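Local atomic coordinates of putative ATP binding component of ABC-transporter (Escherichia coli, PDB entry 2R5O), a protein that probably powers O-antigen polysaccharide export as the ATP-binding component of an ABC transporter, this chain being its C-terminal, carbohydrate-binding domain. Residues G47-A58 with Q70-E81. Numbering follows the deposited sequence. Where two conformers were deposited one is given.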
loop_
_atom_site.group_PDB
_atom_site.type_symbol
_atom_site.label_atom_id
_atom_site.label_comp_id
_atom_site.label_asym_id
_atom_site.label_seq_id
_atom_site.Cartn_x
_atom_site.Cartn_y
_atom_site.Cartn_z
ATOM N N GLY A 47 4.286 3.061 -33.437
ATOM C CA GLY A 47 3.137 2.307 -33.901
ATOM C C GLY A 47 1.841 2.690 -33.205
ATOM O O GLY A 47 0.759 2.326 -33.647
ATOM N N ALA A 48 1.969 3.403 -32.091
ATOM C CA ALA A 48 0.843 4.009 -31.390
ATOM C C ALA A 48 1.411 5.150 -30.584
ATOM O O ALA A 48 2.604 5.159 -30.277
ATOM C CB ALA A 48 0.186 3.006 -30.453
ATOM N N LYS A 49 0.552 6.082 -30.212
ATOM C CA LYS A 49 0.950 7.250 -29.419
ATOM C C LYS A 49 -0.082 7.496 -28.337
ATOM O O LYS A 49 -1.273 7.592 -28.639
ATOM C CB LYS A 49 1.062 8.523 -30.274
ATOM C CG LYS A 49 2.261 8.512 -31.187
ATOM C CD LYS A 49 2.254 9.718 -32.073
ATOM C CE LYS A 49 2.776 10.928 -31.398
ATOM N NZ LYS A 49 3.075 11.991 -32.456
ATOM N N ILE A 50 0.393 7.672 -27.101
ATOM C CA ILE A 50 -0.466 8.123 -26.024
ATOM C C ILE A 50 -0.536 9.642 -26.175
ATOM O O ILE A 50 0.458 10.337 -25.958
ATOM C CB ILE A 50 0.050 7.752 -24.649
ATOM C CG1 ILE A 50 0.322 6.251 -24.582
ATOM C CG2 ILE A 50 -0.941 8.192 -23.614
ATOM C CD1 ILE A 50 0.987 5.826 -23.305
ATOM N N ILE A 51 -1.687 10.155 -26.604
ATOM C CA ILE A 51 -1.815 11.562 -27.009
ATOM C C ILE A 51 -2.510 12.457 -25.972
ATOM O O ILE A 51 -2.508 13.666 -26.124
ATOM C CB ILE A 51 -2.521 11.671 -28.381
ATOM C CG1 ILE A 51 -3.817 10.853 -28.427
ATOM C CG2 ILE A 51 -1.563 11.225 -29.482
ATOM C CD1 ILE A 51 -4.654 11.174 -29.663
ATOM N N ASP A 52 -3.096 11.859 -24.941
ATOM C CA ASP A 52 -3.758 12.660 -23.909
ATOM C C ASP A 52 -3.957 11.797 -22.678
ATOM O O ASP A 52 -3.858 10.564 -22.745
ATOM C CB ASP A 52 -5.105 13.211 -24.422
ATOM C CG ASP A 52 -5.554 14.484 -23.718
ATOM O OD1 ASP A 52 -4.870 14.987 -22.822
ATOM O OD2 ASP A 52 -6.627 14.994 -24.121
ATOM N N TYR A 53 -4.214 12.448 -21.548
ATOM C CA TYR A 53 -4.637 11.756 -20.334
ATOM C C TYR A 53 -5.614 12.613 -19.567
ATOM O O TYR A 53 -5.742 13.825 -19.817
ATOM C CB TYR A 53 -3.442 11.385 -19.449
ATOM C CG TYR A 53 -2.736 12.535 -18.757
ATOM C CD1 TYR A 53 -3.053 12.932 -17.452
ATOM C CD2 TYR A 53 -1.726 13.221 -19.393
ATOM C CE1 TYR A 53 -2.391 13.962 -16.832
ATOM C CE2 TYR A 53 -1.033 14.255 -18.761
ATOM C CZ TYR A 53 -1.378 14.608 -17.481
ATOM O OH TYR A 53 -0.679 15.651 -16.885
ATOM N N HIS A 54 -6.276 11.968 -18.623
ATOM C CA HIS A 54 -7.205 12.654 -17.741
ATOM C C HIS A 54 -7.155 11.986 -16.382
ATOM O O HIS A 54 -7.010 10.774 -16.292
ATOM C CB HIS A 54 -8.638 12.585 -18.302
ATOM C CG HIS A 54 -9.582 13.544 -17.659
ATOM N ND1 HIS A 54 -9.660 14.864 -18.043
ATOM C CD2 HIS A 54 -10.486 13.374 -16.667
ATOM C CE1 HIS A 54 -10.587 15.470 -17.310
ATOM N NE2 HIS A 54 -11.086 14.595 -16.453
ATOM N N ILE A 55 -7.250 12.765 -15.319
ATOM C CA ILE A 55 -7.334 12.258 -13.966
ATOM C C ILE A 55 -8.546 12.860 -13.306
ATOM O O ILE A 55 -8.807 14.062 -13.453
ATOM C CB ILE A 55 -6.045 12.555 -13.167
ATOM C CG1 ILE A 55 -4.863 11.856 -13.876
ATOM C CG2 ILE A 55 -6.168 12.079 -11.713
ATOM C CD1 ILE A 55 -3.466 12.140 -13.301
ATOM N N GLN A 56 -9.318 12.042 -12.621
ATOM C CA GLN A 56 -10.531 12.502 -11.943
ATOM C C GLN A 56 -10.711 11.734 -10.659
ATOM O O GLN A 56 -10.407 10.543 -10.611
ATOM C CB GLN A 56 -11.735 12.397 -12.858
ATOM C CG GLN A 56 -11.975 11.025 -13.326
ATOM C CD GLN A 56 -12.945 10.942 -14.492
ATOM O OE1 GLN A 56 -13.148 11.921 -15.226
ATOM N NE2 GLN A 56 -13.531 9.757 -14.697
ATOM N N SER A 57 -11.213 12.394 -9.622
ATOM C CA SER A 57 -11.509 11.689 -8.389
ATOM C C SER A 57 -12.700 12.352 -7.714
ATOM O O SER A 57 -12.752 13.567 -7.611
ATOM C CB SER A 57 -10.320 11.751 -7.471
ATOM O OG SER A 57 -10.543 11.000 -6.282
ATOM N N ALA A 58 -13.662 11.544 -7.279
ATOM C CA ALA A 58 -14.887 12.015 -6.611
ATOM C C ALA A 58 -15.614 12.992 -7.528
ATOM O O ALA A 58 -16.297 13.906 -7.078
ATOM C CB ALA A 58 -14.565 12.660 -5.281
ATOM N N GLN A 70 -8.749 7.461 -1.418
ATOM C CA GLN A 70 -9.881 7.723 -2.307
ATOM C C GLN A 70 -9.698 7.082 -3.691
ATOM O O GLN A 70 -8.614 7.174 -4.289
ATOM C CB GLN A 70 -10.100 9.229 -2.421
ATOM C CG GLN A 70 -11.380 9.622 -3.065
ATOM C CD GLN A 70 -11.714 11.060 -2.795
ATOM O OE1 GLN A 70 -12.041 11.423 -1.676
ATOM N NE2 GLN A 70 -11.605 11.893 -3.813
ATOM N N GLN A 71 -10.768 6.515 -4.213
ATOM C CA GLN A 71 -10.794 5.998 -5.611
ATOM C C GLN A 71 -10.525 7.129 -6.614
ATOM O O GLN A 71 -11.165 8.180 -6.555
ATOM C CB GLN A 71 -12.166 5.411 -5.890
ATOM C CG GLN A 71 -12.259 4.427 -7.065
ATOM C CD GLN A 71 -11.596 3.060 -6.805
ATOM O OE1 GLN A 71 -11.137 2.769 -5.716
ATOM N NE2 GLN A 71 -11.550 2.230 -7.824
ATOM N N THR A 72 -9.546 6.907 -7.488
ATOM C CA THR A 72 -9.140 7.868 -8.527
ATOM C C THR A 72 -9.111 7.157 -9.870
ATOM O O THR A 72 -8.682 5.998 -9.943
ATOM C CB THR A 72 -7.769 8.486 -8.195
ATOM O OG1 THR A 72 -7.908 9.195 -6.965
ATOM C CG2 THR A 72 -7.274 9.392 -9.266
ATOM N N ASP A 73 -9.590 7.836 -10.898
ATOM C CA ASP A 73 -9.564 7.342 -12.267
ATOM C C ASP A 73 -8.405 7.968 -13.024
ATOM O O ASP A 73 -8.255 9.185 -13.038
ATOM C CB ASP A 73 -10.853 7.690 -13.011
ATOM C CG ASP A 73 -12.091 7.133 -12.373
ATOM O OD1 ASP A 73 -12.081 6.055 -11.760
ATOM O OD2 ASP A 73 -13.133 7.784 -12.557
ATOM N N PHE A 74 -7.610 7.114 -13.657
ATOM C CA PHE A 74 -6.456 7.486 -14.450
ATOM C C PHE A 74 -6.730 7.018 -15.867
ATOM O O PHE A 74 -6.746 5.806 -16.133
ATOM C CB PHE A 74 -5.208 6.790 -13.902
ATOM C CG PHE A 74 -4.858 7.192 -12.489
ATOM C CD1 PHE A 74 -4.127 8.332 -12.233
ATOM C CD2 PHE A 74 -5.260 6.424 -11.397
ATOM C CE1 PHE A 74 -3.789 8.674 -10.941
ATOM C CE2 PHE A 74 -4.930 6.796 -10.140
ATOM C CZ PHE A 74 -4.175 7.915 -9.910
ATOM N N LEU A 75 -6.994 7.956 -16.766
ATOM C CA LEU A 75 -7.389 7.667 -18.148
ATOM C C LEU A 75 -6.302 8.084 -19.113
ATOM O O LEU A 75 -5.686 9.149 -18.947
ATOM C CB LEU A 75 -8.686 8.395 -18.530
ATOM C CG LEU A 75 -9.903 8.023 -17.678
ATOM C CD1 LEU A 75 -10.089 8.967 -16.500
ATOM C CD2 LEU A 75 -11.154 7.939 -18.530
ATOM N N MET A 76 -6.081 7.266 -20.134
ATOM C CA MET A 76 -5.131 7.576 -21.190
ATOM C C MET A 76 -5.789 7.374 -22.548
ATOM O O MET A 76 -6.538 6.424 -22.732
ATOM C CB MET A 76 -3.853 6.719 -21.058
ATOM C CG MET A 76 -4.110 5.219 -20.819
ATOM S SD MET A 76 -2.657 4.152 -20.740
ATOM C CE MET A 76 -2.351 4.083 -22.453
ATOM N N LYS A 77 -5.505 8.272 -23.492
ATOM C CA LYS A 77 -6.043 8.203 -24.845
ATOM C C LYS A 77 -4.910 7.872 -25.800
ATOM O O LYS A 77 -3.843 8.492 -25.755
ATOM C CB LYS A 77 -6.667 9.530 -25.236
ATOM C CG LYS A 77 -7.307 9.486 -26.620
ATOM C CD LYS A 77 -8.182 10.702 -26.933
ATOM C CE LYS A 77 -7.352 11.906 -27.257
ATOM N NZ LYS A 77 -8.141 12.998 -27.940
ATOM N N VAL A 78 -5.151 6.900 -26.670
ATOM C CA VAL A 78 -4.132 6.381 -27.588
ATOM C C VAL A 78 -4.665 6.382 -29.014
ATOM O O VAL A 78 -5.812 5.968 -29.249
ATOM C CB VAL A 78 -3.744 4.934 -27.239
ATOM C CG1 VAL A 78 -2.613 4.442 -28.144
ATOM C CG2 VAL A 78 -3.357 4.836 -25.774
ATOM N N VAL A 79 -3.819 6.790 -29.964
ATOM C CA VAL A 79 -4.093 6.598 -31.388
ATOM C C VAL A 79 -3.164 5.514 -31.925
ATOM O O VAL A 79 -1.973 5.528 -31.658
ATOM C CB VAL A 79 -3.985 7.928 -32.196
ATOM C CG1 VAL A 79 -2.596 8.598 -32.115
ATOM C CG2 VAL A 79 -4.345 7.688 -33.669
ATOM N N PHE A 80 -3.736 4.558 -32.654
ATOM C CA PHE A 80 -3.008 3.408 -33.200
ATOM C C PHE A 80 -2.741 3.606 -34.679
ATOM O O PHE A 80 -3.640 3.969 -35.425
ATOM C CB PHE A 80 -3.799 2.133 -32.944
ATOM C CG PHE A 80 -3.946 1.837 -31.474
ATOM C CD1 PHE A 80 -2.959 1.122 -30.802
ATOM C CD2 PHE A 80 -5.015 2.316 -30.759
ATOM C CE1 PHE A 80 -3.063 0.868 -29.455
ATOM C CE2 PHE A 80 -5.126 2.065 -29.406
ATOM C CZ PHE A 80 -4.151 1.329 -28.757
ATOM N N GLU A 81 -1.487 3.406 -35.077
ATOM C CA GLU A 81 -1.063 3.604 -36.470
ATOM C C GLU A 81 -1.188 2.322 -37.309
ATOM O O GLU A 81 -1.170 2.395 -38.539
ATOM C CB GLU A 81 0.353 4.190 -36.500
ATOM C CG GLU A 81 0.370 5.704 -36.152
ATOM C CD GLU A 81 0.860 6.047 -34.756
ATOM O OE1 GLU A 81 0.016 6.266 -33.854
ATOM O OE2 GLU A 81 2.095 6.137 -34.566
HETATM O O HOH W 1 4.521 6.042 -33.788
HETATM O O HOH W 2 -8.220 11.360 -5.008
HETATM O O HOH W 3 -13.702 8.771 -7.137
#
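Two neighbouring antiparallel strands, 48-57 and 71-80, run side by side in one sheet of the immunoglobulin-like Wzt C-terminal domain, with a classic beta bulge where I51 and D52 both face K77. At the bulge I51 N donates to K77 O (2.9 Å) while K77 N returns a nearly straight bond to D52 O (175°). The long K77 side chain leaves with CG anti to its backbone N (chi1 -177°) and lies against both bulge residues, its CE 3.7 Å from I51 CD1 and 3.8 Å from D52 CB. Its NZ stays 4.6 Å from D52 OD2; instead NZ bonds to the carbonyls of S22 and E25, and D52 forms a salt bridge with R33.

The face carrying A48, I50, Y53, I55, F74, M76, V78 and F80 turns to the facing sheet, where strands 137-147 and 153-169 supply I145, F143 and L166. M76 bends at chi3, bringing CE to 3.9 Å from I50 CD1; A48 CB lies 3.7 Å from F80 CD1.

On the other face Q56, in the conformer given, reaches across to its paired residue D73: NE2 meets OD2 on its anti side at 2.9 Å, with OD2 nearly in the Q56 amide plane, which is turned 60° from the carboxylate. S129 takes the other oxygen, OD1. At the end of the strand pair, back on the face of I55 and F74, S57 OG accepts from Q70 NE2 (2.8 Å) and donates to Q71 O, and a water donates to it as well.

The inner face is thus mostly apolar toward the facing sheet but closes with S57 OG, gripped by three bonds, while the other mixes the Q56-D73 bond with packing of K77 on I51.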